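EmGH1 (Erythrobacter marinus, PDB 5Z87) is a β-glucosidase of glycoside hydrolase family 3, which hydrolyses β-glucosidic bonds to release glucose. Local coordinates at the interface of chains A and B. Numbering follows the deposited sequence. Chains: chain A/B, EmGH1.

The interface of chains A and B. Residues chain A 253-256, 643, 718-719; chain B 285-287.
The guanidinium of A:Arg718 has the methyl CG2 of B:Val287 over the centre of one face, 3.4 Å above its plane. At its edge NH1 points to the backbone carbonyl O of B:Asp285, a hydrogen bond of 3.1 Å that stays close to the guanidinium plane, though the donor is tilted 28° from the carbonyl plane. The arm from CG to NE is extended, which carries the group past B:Gly286 to these two partners; NH1 also makes a long salt bridge, 3.6 Å, to OD2 of B:Asp285. An alanine in place of A:Arg718 would probably leave the B:Asp285 carbonyl and carboxylate without their guanidinium partner and bare the B:Val287 methyl.

The second flat group, the carboxylate of B:Asp285, is gripped at the start of helix 254-261 of chain A. CG stands anti to its own backbone N (chi1 -151°), reaching across so that both oxygens take backbone N-H groups on their syn lone pairs: OD2 from A:Val255 N at 2.8 Å and OD1 from A:Glu256 N at 2.9 Å. Paired this way, the two bonds should hold the carboxylate against rotation, and the helix N-terminus would favour its negative charge. The side chains of A:Pro254 and A:Val255 pack against OD2. On the OD1 side, water 1 links that oxygen to A:Glu256 OE1, bridging two carboxylates, and also meets A:Gly253 N.

Next along the chain, B:Gly286 gives its carbonyl O to A:Ala719 N, a hydrogen bond of 3.0 Å. This patch is part of a two-fold symmetric interface, and its twin has the chains exchanged; the pairing may or may not persist in solution. Behind A:Ala719, the chain of A:Lys643 is bent, and its NZ donates a hydrogen bond of 3.0 Å to A:Ala719 O, from above the carbonyl plane.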
loop_
_atom_site.group_PDB
_atom_site.type_symbol
_atom_site.label_atom_id
_atom_site.label_comp_id
_atom_site.label_asym_id
_atom_site.label_seq_id
_atom_site.Cartn_x
_atom_site.Cartn_y
_atom_site.Cartn_z
ATOM N N GLY A 253 -2.145 9.940 5.902
ATOM C CA GLY A 253 -3.059 10.753 6.670
ATOM C C GLY A 253 -2.311 11.798 7.480
ATOM O O GLY A 253 -1.085 11.710 7.668
ATOM N N PRO A 254 -3.029 12.815 7.975
ATOM C CA PRO A 254 -2.344 13.896 8.713
ATOM C C PRO A 254 -1.726 13.450 10.029
ATOM O O PRO A 254 -0.658 13.954 10.390
ATOM C CB PRO A 254 -3.449 14.940 8.928
ATOM C CG PRO A 254 -4.751 14.182 8.722
ATOM C CD PRO A 254 -4.440 13.139 7.695
ATOM N N VAL A 255 -2.331 12.507 10.750
ATOM C CA VAL A 255 -1.717 12.063 11.996
ATOM C C VAL A 255 -0.498 11.198 11.710
ATOM O O VAL A 255 0.560 11.360 12.335
ATOM C CB VAL A 255 -2.749 11.334 12.871
ATOM C CG1 VAL A 255 -2.099 10.848 14.140
ATOM C CG2 VAL A 255 -3.911 12.273 13.192
ATOM N N GLU A 256 -0.625 10.270 10.761
ATOM C CA GLU A 256 0.527 9.516 10.280
ATOM C C GLU A 256 1.654 10.458 9.844
ATOM O O GLU A 256 2.811 10.288 10.240
ATOM C CB GLU A 256 0.089 8.609 9.125
ATOM C CG GLU A 256 1.219 7.794 8.502
ATOM C CD GLU A 256 0.792 7.072 7.229
ATOM O OE1 GLU A 256 -0.282 7.399 6.695
ATOM O OE2 GLU A 256 1.532 6.179 6.757
ATOM N N LYS A 643 -0.213 -0.676 13.677
ATOM C CA LYS A 643 -1.379 -0.451 14.517
ATOM C C LYS A 643 -1.808 -1.801 15.085
ATOM O O LYS A 643 -1.356 -2.829 14.577
ATOM C CB LYS A 643 -2.490 0.203 13.692
ATOM C CG LYS A 643 -2.122 1.557 13.113
ATOM C CD LYS A 643 -1.715 2.520 14.220
ATOM C CE LYS A 643 -1.714 3.964 13.729
ATOM N NZ LYS A 643 -3.109 4.343 13.409
ATOM N N ARG A 718 -6.500 8.443 19.291
ATOM C CA ARG A 718 -6.340 7.756 18.016
ATOM C C ARG A 718 -5.482 6.511 18.213
ATOM O O ARG A 718 -4.544 6.512 19.018
ATOM C CB ARG A 718 -5.708 8.667 16.977
ATOM C CG ARG A 718 -6.634 9.789 16.613
ATOM C CD ARG A 718 -6.353 10.349 15.279
ATOM N NE ARG A 718 -7.272 11.435 14.990
ATOM C CZ ARG A 718 -7.597 11.841 13.771
ATOM N NH1 ARG A 718 -7.091 11.233 12.689
ATOM N NH2 ARG A 718 -8.434 12.864 13.640
ATOM N N ALA A 719 -5.814 5.448 17.483
ATOM C CA ALA A 719 -5.107 4.182 17.638
ATOM C C ALA A 719 -3.621 4.346 17.330
ATOM O O ALA A 719 -3.248 4.924 16.309
ATOM C CB ALA A 719 -5.723 3.139 16.721
ATOM N N ASP B 285 -6.213 6.440 9.693
ATOM C CA ASP B 285 -5.395 7.428 10.405
ATOM C C ASP B 285 -5.711 7.408 11.897
ATOM O O ASP B 285 -5.780 8.448 12.550
ATOM C CB ASP B 285 -5.590 8.833 9.817
ATOM C CG ASP B 285 -4.343 9.740 9.971
ATOM O OD1 ASP B 285 -3.187 9.252 9.903
ATOM O OD2 ASP B 285 -4.529 10.967 10.139
ATOM N N GLY B 286 -5.951 6.211 12.431
ATOM C CA GLY B 286 -6.216 6.042 13.842
ATOM C C GLY B 286 -7.664 6.192 14.263
ATOM O O GLY B 286 -7.966 5.984 15.444
ATOM N N VAL B 287 -8.571 6.531 13.350
ATOM C CA VAL B 287 -9.984 6.706 13.685
ATOM C C VAL B 287 -10.726 5.424 13.292
ATOM O O VAL B 287 -10.886 5.165 12.090
ATOM C CB VAL B 287 -10.598 7.926 12.986
ATOM C CG1 VAL B 287 -12.006 8.161 13.498
ATOM C CG2 VAL B 287 -9.738 9.168 13.208
HETATM O O HOH W 1 -2.941 7.336 7.766
#